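PDB 5APG: 16S rRNA aminocarboxypropyltransferase from Vulcanisaeta distributa, which probably transfers the 3-amino-3-carboxypropyl group of S-adenosylmethionine to a methylated pseudouridine of 16S rRNA, completing a hypermodified pseudouridine. Local coordinates for residues Ala37-Ser40 with Gly41-Ile44; Pro52-Pro55 with Ser56-Val59; Arg75-Asp78 with Val79-Phe83. All coordinates share one frame; numbering follows the deposited sequence.

Contact 1: residues Ala37-Ser40 with Gly41-Ile44; sequences ALPS and GSII
Pro39 O accepts a hydrogen bond from the hydroxyl of Ser42 across a type II beta turn that runs from Pro39 to Ser42. This is the tight part of the contact. Ser42 OG lies 2.6 Å from Pro39 O, in the carbonyl plane, with a C=O...O angle of 153°. The usual turn bond is the lesser one here: Ser42 N reaches Pro39 O at 3.4 Å and is weak. The hydroxyl sits between the backbone N and the carbonyl carbon (chi1 60°), and this torsion points it back at Pro39. There Ser42 OG also packs against the proline ring, 3.7 Å from Pro39 CG. Gly41 fills the third position of the turn with a positive phi of 80°. A CB there would clash with Ser40 O, and the positive phi by itself also favours glycine.

Further along, the chain ends of Leu38 and Ile44 meet methyl to methyl, with Leu38 CD1 4.2 Å from Ile44 CD1. This apolar touch is looser but buried. The corner itself faces solvent. Ser40 turns its side chain off the turn, and its OG is hydrogen-bonded to Lys87.

The turn leads into strand 43-45 of the parallel sheet. Ser42 OG also bonds Ser67 of strand 66-70, on one side. On the other, Ser42 and Ile44 make backbone bonds with Ile89 of strand 89-91. Leu38 reaches Phe6 and Tyr8 of strand 5-9.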
ATOM      1  N   ALA A  37      -7.670 -10.204 -13.980  1.00 29.32           N
ATOM      2  CA  ALA A  37      -7.802  -9.021 -14.826  1.00 29.95           C
ATOM      3  C   ALA A  37      -6.777  -7.940 -14.474  1.00 26.34           C
ATOM      4  O   ALA A  37      -6.577  -6.996 -15.242  1.00 27.83           O
ATOM      5  CB  ALA A  37      -9.218  -8.462 -14.732  1.00 30.36           C
ATOM      6  N   LEU A  38      -6.146  -8.062 -13.310  1.00 25.30           N
ATOM      7  CA  LEU A  38      -5.054  -7.164 -12.948  1.00 23.09           C
ATOM      8  C   LEU A  38      -3.910  -7.379 -13.937  1.00 24.90           C
ATOM      9  O   LEU A  38      -3.698  -8.494 -14.403  1.00 27.97           O
ATOM     10  CB  LEU A  38      -4.591  -7.407 -11.508  1.00 23.26           C
ATOM     11  CG  LEU A  38      -5.546  -7.033 -10.368  1.00 24.13           C
ATOM     12  CD1 LEU A  38      -5.055  -7.623  -9.053  1.00 21.82           C
ATOM     13  CD2 LEU A  38      -5.697  -5.516 -10.244  1.00 23.20           C
ATOM     14  N   PRO A  39      -3.186  -6.308 -14.290  1.00 23.92           N
ATOM     15  CA  PRO A  39      -2.146  -6.430 -15.325  1.00 23.19           C
ATOM     16  C   PRO A  39      -0.958  -7.304 -14.912  1.00 25.19           C
ATOM     17  O   PRO A  39      -0.351  -7.073 -13.871  1.00 21.19           O
ATOM     18  CB  PRO A  39      -1.695  -4.977 -15.544  1.00 24.32           C
ATOM     19  CG  PRO A  39      -2.119  -4.245 -14.310  1.00 22.44           C
ATOM     20  CD  PRO A  39      -3.384  -4.914 -13.861  1.00 22.35           C
ATOM     21  N   SER A  40      -0.631  -8.298 -15.732  1.00 25.92           N
ATOM     22  CA  SER A  40       0.539  -9.137 -15.480  1.00 22.92           C
ATOM     23  C   SER A  40       1.822  -8.317 -15.577  1.00 20.56           C
ATOM     24  O   SER A  40       1.937  -7.425 -16.416  1.00 23.40           O
ATOM     25  CB  SER A  40       0.592 -10.306 -16.468  1.00 28.61           C
ATOM     26  OG  SER A  40      -0.420 -11.256 -16.190  1.00 35.71           O
ATOM     27  N   GLY A  41       2.786  -8.613 -14.712  1.00 19.19           N
ATOM     28  CA  GLY A  41       4.063  -7.928 -14.761  1.00 19.70           C
ATOM     29  C   GLY A  41       4.028  -6.563 -14.105  1.00 16.65           C
ATOM     30  O   GLY A  41       5.019  -5.835 -14.125  1.00 20.24           O
ATOM     31  N   SER A  42       2.885  -6.208 -13.527  1.00 18.75           N
ATOM     32  CA  SER A  42       2.774  -4.964 -12.777  1.00 17.64           C
ATOM     33  C   SER A  42       3.361  -5.149 -11.383  1.00 19.22           C
ATOM     34  O   SER A  42       3.541  -6.275 -10.922  1.00 18.77           O
ATOM     35  CB  SER A  42       1.314  -4.510 -12.671  1.00 16.85           C
ATOM     36  OG  SER A  42       0.511  -5.480 -12.012  1.00 17.32           O
ATOM     37  N   ILE A  43       3.673  -4.039 -10.726  1.00 14.98           N
ATOM     38  CA  ILE A  43       3.897  -4.053  -9.288  1.00 15.70           C
ATOM     39  C   ILE A  43       2.570  -4.345  -8.603  1.00 17.29           C
ATOM     40  O   ILE A  43       1.574  -3.675  -8.882  1.00 17.02           O
ATOM     41  CB  ILE A  43       4.440  -2.700  -8.760  1.00 16.67           C
ATOM     42  CG1 ILE A  43       5.755  -2.320  -9.446  1.00 20.03           C
ATOM     43  CG2 ILE A  43       4.609  -2.743  -7.242  1.00 15.92           C
ATOM     44  CD1 ILE A  43       6.905  -3.248  -9.098  1.00 20.63           C
ATOM     45  N   ILE A  44       2.537  -5.335  -7.714  1.00 15.30           N
ATOM     46  CA  ILE A  44       1.370  -5.480  -6.855  1.00 13.48           C
ATOM     47  C   ILE A  44       1.783  -5.251  -5.409  1.00 15.52           C
ATOM     48  O   ILE A  44       2.762  -5.825  -4.914  1.00 15.26           O
ATOM     49  CB  ILE A  44       0.654  -6.860  -7.013  1.00 13.72           C
ATOM     50  CG1 ILE A  44      -0.739  -6.798  -6.374  1.00 17.57           C
ATOM     51  CG2 ILE A  44       1.466  -8.021  -6.411  1.00 14.80           C
ATOM     52  CD1 ILE A  44      -1.600  -8.025  -6.634  1.00 20.47           C
TER

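Contact 2: residues Pro52-Pro55 with Ser56-Val59; sequences PLTP and SDRV
Thr54 and Asp57 bond each other twice, in the lead-in to helix 58-63. Thr54 N gives its hydrogen to Asp57 OD2 at 2.9 Å, nearly straight at 171°. This bond is like one half of a capping box. The return bond, Asp57 N to Thr54 O at 3.0 Å, goes to the carbonyl and not to the threonine hydroxyl, so the box is not complete. The Thr54 N-H meets the carboxylate from above its plane, 43° out of it. Asp57 CG lies anti to its own carbonyl carbon (chi1 -67°), which brings the carboxylate back to Thr54 N. One more backbone bond, Arg58 N to Pro55 O, continues the turn.

In van der Waals packing, Leu53 slants across the aspartate. Its CD1 methyl rests 3.4 Å from Asp57 OD2 and also packs on Asp57 CB. Leu53 is buried against Leu93, Ala119 and Met123. Pro55 touches Ile122 of helix 112-122.

Of the charged groups, Arg58 leads away to Glu62, Met123 O and the ring of Phe125, and the buried Asp57 has a long, weak ion pair with Arg91. With an alanine at Asp57, Thr54 N would probably lose its acceptor and the bridging water one of its three partners.

That water donates to Pro52 O and to Asp57 OD2, the latter at 2.6 Å, and accepts from Thr54 OG1 at 2.9 Å.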
ATOM      1  N   PRO A  52      10.516  -5.072   0.179  1.00 16.41           N
ATOM      2  CA  PRO A  52       9.955  -3.717   0.181  1.00 16.31           C
ATOM      3  C   PRO A  52      10.063  -3.009  -1.164  1.00 16.18           C
ATOM      4  O   PRO A  52      11.040  -3.178  -1.904  1.00 17.73           O
ATOM      5  CB  PRO A  52      10.797  -2.994   1.235  1.00 16.94           C
ATOM      6  CG  PRO A  52      12.120  -3.682   1.181  1.00 22.34           C
ATOM      7  CD  PRO A  52      11.838  -5.127   0.829  1.00 17.13           C
ATOM      8  N   LEU A  53       9.042  -2.208  -1.460  1.00 15.70           N
ATOM      9  CA  LEU A  53       9.037  -1.325  -2.618  1.00 17.26           C
ATOM     10  C   LEU A  53      10.196  -0.338  -2.539  1.00 17.56           C
ATOM     11  O   LEU A  53      10.487   0.185  -1.470  1.00 17.59           O
ATOM     12  CB  LEU A  53       7.709  -0.567  -2.693  1.00 15.57           C
ATOM     13  CG  LEU A  53       7.394   0.196  -3.977  1.00 15.96           C
ATOM     14  CD1 LEU A  53       6.904  -0.763  -5.058  1.00 16.71           C
ATOM     15  CD2 LEU A  53       6.370   1.298  -3.700  1.00 17.12           C
ATOM     16  N   THR A  54      10.847  -0.086  -3.671  1.00 18.38           N
ATOM     17  CA  THR A  54      11.950   0.872  -3.741  1.00 19.49           C
ATOM     18  C   THR A  54      11.713   1.850  -4.899  1.00 19.67           C
ATOM     19  O   THR A  54      10.904   1.569  -5.780  1.00 19.22           O
ATOM     20  CB  THR A  54      13.312   0.158  -3.923  1.00 19.73           C
ATOM     21  OG1 THR A  54      13.269  -0.673  -5.089  1.00 24.73           O
ATOM     22  CG2 THR A  54      13.643  -0.690  -2.697  1.00 22.80           C
ATOM     23  N   PRO A  55      12.408   3.004  -4.896  1.00 21.75           N
ATOM     24  CA  PRO A  55      12.216   3.990  -5.968  1.00 20.38           C
ATOM     25  C   PRO A  55      12.388   3.420  -7.375  1.00 20.83           C
ATOM     26  O   PRO A  55      11.667   3.828  -8.283  1.00 24.16           O
ATOM     27  CB  PRO A  55      13.302   5.031  -5.676  1.00 22.58           C
ATOM     28  CG  PRO A  55      13.467   4.977  -4.206  1.00 26.04           C
ATOM     29  CD  PRO A  55      13.292   3.523  -3.835  1.00 22.28           C
ATOM     30  N   SER A  56      13.312   2.478  -7.548  1.00 22.98           N
ATOM     31  CA  SER A  56      13.597   1.953  -8.879  1.00 26.12           C
ATOM     32  C   SER A  56      12.445   1.118  -9.441  1.00 25.12           C
ATOM     33  O   SER A  56      12.420   0.823 -10.632  1.00 27.55           O
ATOM     34  CB  SER A  56      14.893   1.130  -8.868  1.00 30.69           C
ATOM     35  OG  SER A  56      14.867   0.145  -7.850  1.00 30.82           O
ATOM     36  N   ASP A  57      11.487   0.749  -8.590  1.00 21.96           N
ATOM     37  CA  ASP A  57      10.270   0.078  -9.058  1.00 18.71           C
ATOM     38  C   ASP A  57       9.390   1.000  -9.911  1.00 20.50           C
ATOM     39  O   ASP A  57       8.442   0.544 -10.559  1.00 21.28           O
ATOM     40  CB  ASP A  57       9.454  -0.463  -7.877  1.00 21.18           C
ATOM     41  CG  ASP A  57      10.163  -1.597  -7.145  1.00 23.92           C
ATOM     42  OD1 ASP A  57      10.887  -2.372  -7.806  1.00 26.35           O
ATOM     43  OD2 ASP A  57      10.005  -1.713  -5.911  1.00 19.78           O
ATOM     44  N   ARG A  58       9.700   2.296  -9.901  1.00 21.01           N
ATOM     45  CA  ARG A  58       9.010   3.268 -10.757  1.00 19.85           C
ATOM     46  C   ARG A  58       8.936   2.827 -12.223  1.00 20.26           C
ATOM     47  O   ARG A  58       7.907   2.994 -12.883  1.00 21.24           O
ATOM     48  CB  ARG A  58       9.707   4.630 -10.680  1.00 21.37           C
ATOM     49  CG  ARG A  58       9.105   5.687 -11.597  1.00 21.71           C
ATOM     50  CD  ARG A  58       9.978   6.936 -11.638  1.00 27.30           C
ATOM     51  NE  ARG A  58       9.441   7.946 -12.550  1.00 27.09           N
ATOM     52  CZ  ARG A  58       8.750   9.012 -12.163  1.00 29.05           C
ATOM     53  NH1 ARG A  58       8.511   9.218 -10.874  1.00 25.21           N
ATOM     54  NH2 ARG A  58       8.300   9.877 -13.065  1.00 26.14           N
ATOM     55  N   VAL A  59      10.031   2.267 -12.730  1.00 21.47           N
ATOM     56  CA  VAL A  59      10.112   1.895 -14.140  1.00 26.33           C
ATOM     57  C   VAL A  59       9.041   0.863 -14.505  1.00 24.57           C
ATOM     58  O   VAL A  59       8.444   0.933 -15.579  1.00 25.24           O
ATOM     59  CB  VAL A  59      11.525   1.360 -14.504  1.00 26.57           C
ATOM     60  CG1 VAL A  59      11.903   0.167 -13.642  1.00 31.99           C
ATOM     61  CG2 VAL A  59      11.601   0.996 -15.974  1.00 32.30           C
TER
HETATM   62  O   HOH W   1      11.800  -3.171  -4.620  1.00 20.39           O

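Contact 3: residues Arg75-Asp78 with Val79-Phe83; sequences RAVD and VHTKF. With EEM ([(3S)-3-amino-4-hydroxy-4-oxo-butyl]-[[(2S,3S,4R,5R)-5-(6-aminopurin-9-yl)-3,4-dihydroxy-oxolan-2-yl]methyl]-methyl-selanium), chain D.
His80 carries CG anti to its carbonyl carbon (chi1 -74°), and chi2 of 86° then turns ND1 back to Ala76 O, one turn earlier in helix 73-83. Ala76 O accepts two bonds, from His80 N and from ND1, which reach it from opposite faces of its plane. The bond from His80 ND1 to Ala76 O is 2.8 Å long and lies in the ring plane. It holds the imidazole against rotation. Val77 O is gripped twice as well, by Thr81 N and by Thr81 OG1 at 2.7 Å.

On the outer side, Arg75, Asp78 and Lys82 form a salt-bridge network. Asp78 CG is anti to the backbone N (chi1 -176°), which sets the carboxylate between the two cations. Arg75 NH2 meets Asp78 OD2 at 3.2 Å, within the guanidinium plane and on the anti side of the carboxylate. Lys82 NZ lies 3.4 Å from Asp78 OD1. Val79 CG2 rests over one guanidinium face, toward its rim.

Ala76 and His80 also belong to the pocket of the selenium analogue of S-adenosylmethionine. Ala76 CB is 3.8 Å from the methyl CE on selenium, and the His80 ring meets the ribose O3' at its edge, with CE1 3.4 Å from it.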
ATOM      1  N   ARG A  75      -9.039 -10.577   6.310  1.00 27.81           N
ATOM      2  CA  ARG A  75      -8.895 -11.550   5.226  1.00 28.46           C
ATOM      3  C   ARG A  75      -7.607 -11.380   4.419  1.00 28.91           C
ATOM      4  O   ARG A  75      -7.294 -12.219   3.575  1.00 27.88           O
ATOM      5  CB  ARG A  75     -10.088 -11.466   4.268  1.00 31.79           C
ATOM      6  CG  ARG A  75     -11.403 -11.973   4.836  1.00 39.36           C
ATOM      7  CD  ARG A  75     -12.191 -12.698   3.756  1.00 45.52           C
ATOM      8  NE  ARG A  75     -11.396 -13.764   3.149  1.00 53.71           N
ATOM      9  CZ  ARG A  75     -11.663 -14.327   1.977  1.00 55.54           C
ATOM     10  NH1 ARG A  75     -12.710 -13.926   1.266  1.00 57.08           N
ATOM     11  NH2 ARG A  75     -10.880 -15.290   1.508  1.00 52.40           N
ATOM     12  N   ALA A  76      -6.872 -10.299   4.674  1.00 26.77           N
ATOM     13  CA  ALA A  76      -5.764  -9.894   3.806  1.00 22.09           C
ATOM     14  C   ALA A  76      -4.684 -10.963   3.637  1.00 23.32           C
ATOM     15  O   ALA A  76      -4.210 -11.197   2.525  1.00 22.82           O
ATOM     16  CB  ALA A  76      -5.139  -8.608   4.326  1.00 20.71           C
ATOM     17  N   VAL A  77      -4.291 -11.611   4.728  1.00 24.09           N
ATOM     18  CA  VAL A  77      -3.232 -12.612   4.645  1.00 24.67           C
ATOM     19  C   VAL A  77      -3.684 -13.791   3.792  1.00 24.88           C
ATOM     20  O   VAL A  77      -2.984 -14.201   2.871  1.00 27.17           O
ATOM     21  CB  VAL A  77      -2.799 -13.114   6.035  1.00 24.36           C
ATOM     22  CG1 VAL A  77      -1.743 -14.197   5.898  1.00 27.39           C
ATOM     23  CG2 VAL A  77      -2.266 -11.958   6.867  1.00 25.16           C
ATOM     24  N   ASP A  78      -4.868 -14.317   4.084  1.00 26.71           N
ATOM     25  CA  ASP A  78      -5.401 -15.453   3.341  1.00 31.76           C
ATOM     26  C   ASP A  78      -5.520 -15.156   1.844  1.00 28.57           C
ATOM     27  O   ASP A  78      -5.151 -15.979   1.007  1.00 29.28           O
ATOM     28  CB  ASP A  78      -6.766 -15.857   3.899  1.00 33.72           C
ATOM     29  CG  ASP A  78      -7.327 -17.087   3.220  1.00 42.26           C
ATOM     30  OD1 ASP A  78      -6.828 -18.196   3.505  1.00 45.96           O
ATOM     31  OD2 ASP A  78      -8.261 -16.945   2.403  1.00 44.90           O
ATOM     32  N   VAL A  79      -6.021 -13.972   1.513  1.00 26.76           N
ATOM     33  CA  VAL A  79      -6.252 -13.607   0.118  1.00 26.99           C
ATOM     34  C   VAL A  79      -4.946 -13.461  -0.661  1.00 26.16           C
ATOM     35  O   VAL A  79      -4.799 -14.018  -1.753  1.00 29.44           O
ATOM     36  CB  VAL A  79      -7.058 -12.297   0.015  1.00 26.59           C
ATOM     37  CG1 VAL A  79      -7.038 -11.762  -1.415  1.00 27.46           C
ATOM     38  CG2 VAL A  79      -8.484 -12.520   0.501  1.00 32.33           C
ATOM     39  N   HIS A  80      -3.991 -12.726  -0.101  1.00 22.50           N
ATOM     40  CA  HIS A  80      -2.729 -12.496  -0.797  1.00 22.67           C
ATOM     41  C   HIS A  80      -1.889 -13.766  -0.912  1.00 28.17           C
ATOM     42  O   HIS A  80      -1.220 -13.977  -1.919  1.00 28.45           O
ATOM     43  CB  HIS A  80      -1.918 -11.402  -0.103  1.00 21.10           C
ATOM     44  CG  HIS A  80      -2.453 -10.022  -0.326  1.00 19.14           C
ATOM     45  ND1 HIS A  80      -3.447  -9.471   0.453  1.00 21.84           N
ATOM     46  CD2 HIS A  80      -2.140  -9.085  -1.256  1.00 18.43           C
ATOM     47  CE1 HIS A  80      -3.721  -8.253   0.017  1.00 20.51           C
ATOM     48  NE2 HIS A  80      -2.940  -7.995  -1.015  1.00 18.86           N
ATOM     49  N   THR A  81      -1.920 -14.614   0.110  1.00 25.09           N
ATOM     50  CA  THR A  81      -1.077 -15.805   0.097  1.00 28.75           C
ATOM     51  C   THR A  81      -1.615 -16.872  -0.854  1.00 34.34           C
ATOM     52  O   THR A  81      -0.845 -17.632  -1.441  1.00 39.90           O
ATOM     53  CB  THR A  81      -0.925 -16.416   1.508  1.00 28.31           C
ATOM     54  OG1 THR A  81      -2.217 -16.697   2.060  1.00 36.22           O
ATOM     55  CG2 THR A  81      -0.180 -15.460   2.431  1.00 27.16           C
ATOM     56  N   LYS A  82      -2.931 -16.922  -1.026  1.00 30.81           N
ATOM     57  CA  LYS A  82      -3.529 -18.008  -1.795  1.00 38.73           C
ATOM     58  C   LYS A  82      -3.822 -17.672  -3.259  1.00 38.28           C
ATOM     59  O   LYS A  82      -3.941 -18.580  -4.078  1.00 43.70           O
ATOM     60  CB  LYS A  82      -4.821 -18.483  -1.118  1.00 41.27           C
ATOM     61  CG  LYS A  82      -4.605 -19.134   0.242  1.00 43.02           C
ATOM     62  CD  LYS A  82      -5.717 -20.120   0.586  1.00 51.38           C
ATOM     63  CE  LYS A  82      -7.088 -19.460   0.569  1.00 56.00           C
ATOM     64  NZ  LYS A  82      -8.119 -20.329   1.205  1.00 59.54           N
ATOM     65  N   PHE A  83      -3.927 -16.392  -3.607  1.00 34.36           N
ATOM     66  CA  PHE A  83      -4.436 -16.059  -4.939  1.00 34.71           C
ATOM     67  C   PHE A  83      -3.516 -15.255  -5.861  1.00 37.52           C
ATOM     68  O   PHE A  83      -3.897 -14.959  -6.993  1.00 38.10           O
ATOM     69  CB  PHE A  83      -5.769 -15.320  -4.802  1.00 36.06           C
ATOM     70  CG  PHE A  83      -6.839 -16.128  -4.124  1.00 41.21           C
ATOM     71  CD1 PHE A  83      -7.563 -17.073  -4.834  1.00 43.85           C
ATOM     72  CD2 PHE A  83      -7.123 -15.943  -2.781  1.00 41.79           C
ATOM     73  CE1 PHE A  83      -8.547 -17.823  -4.216  1.00 49.27           C
ATOM     74  CE2 PHE A  83      -8.110 -16.686  -2.156  1.00 46.38           C
ATOM     75  CZ  PHE A  83      -8.821 -17.628  -2.874  1.00 50.28           C
TER
HETATM   76  C2  EEM D1185       1.706  -3.308   1.197  1.00 15.09           C
HETATM   77  N3  EEM D1185       0.481  -3.017   0.880  1.00 16.21           N
HETATM   78  C4  EEM D1185      -0.311  -2.434   1.763  1.00 15.36           C
HETATM   79  C1' EEM D1185      -2.497  -2.037   0.571  1.00 16.83           C
HETATM   80  C2' EEM D1185      -2.787  -3.533   0.294  1.00 17.05           C
HETATM   81  C3' EEM D1185      -3.936  -3.750   1.043  1.00 19.84           C
HETATM   82  C4' EEM D1185      -4.704  -2.647   1.042  1.00 16.83           C
HETATM   83  C5' EEM D1185      -5.373  -2.348   2.332  1.00 18.24           C
HETATM   84  O   EEM D1185      -8.826   1.481   2.852  1.00 22.30           O
HETATM   85  C   EEM D1185      -9.716   0.839   3.337  1.00 25.67           C
HETATM   86  OXT EEM D1185     -10.879   1.152   3.147  1.00 30.37           O
HETATM   87  CA  EEM D1185      -9.412  -0.398   4.153  1.00 27.31           C
HETATM   88  N   EEM D1185     -10.633  -0.840   4.766  1.00 29.95           N
HETATM   89  CB  EEM D1185      -8.852  -1.422   3.178  1.00 25.03           C
HETATM   90  CG  EEM D1185      -8.163  -2.602   3.830  1.00 27.59           C
HETATM   91 SE   EEM D1185      -6.937  -3.495   2.555  0.89 24.04          SE
HETATM   92  CE  EEM D1185      -6.256  -5.140   3.317  1.00 20.49           C
HETATM   93  O4' EEM D1185      -3.593  -1.495   0.907  1.00 17.41           O
HETATM   94  O3' EEM D1185      -4.619  -5.012   0.677  1.00 20.11           O
HETATM   95  O2' EEM D1185      -3.134  -3.524  -1.095  1.00 18.93           O
HETATM   96  N9  EEM D1185      -1.586  -2.020   1.748  1.00 15.12           N
HETATM   97  C8  EEM D1185      -1.823  -1.512   2.942  1.00 16.66           C
HETATM   98  N7  EEM D1185      -0.769  -1.596   3.721  1.00 15.66           N
HETATM   99  C5  EEM D1185       0.219  -2.169   3.011  1.00 14.80           C
HETATM  100  N1  EEM D1185       2.259  -3.079   2.369  1.00 15.26           N
HETATM  101  C6  EEM D1185       1.565  -2.517   3.314  1.00 15.65           C
HETATM  102  N6  EEM D1185       2.121  -2.273   4.585  1.00 13.90           N

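Overall arrangement
The three contacts follow one another along the chain, within the SPOUT-type fold. Contacts 1 and 2 touch, although their centres are 15 Å apart: Ile43 CG2 lies 3.7 Å from Leu53 CD1, and Ile43 CD1 is 4.0 Å from Asp57 CB. Strand 43-45 thus packs directly on the approach to helix 58-63. Contact 3 stands apart from both, about 6 Å from contact 1 and about 13 Å from contact 2 at the nearest atoms. It alone meets the S-adenosylmethionine analogue. The others keep further from it: the Ile44 side chain is about 7 Å from the ligand and that of Leu53 about 8 Å. The side chain of Ile69, an S-adenosylmethionine-binding residue, is about 4 Å from those of Ile44 and Val79.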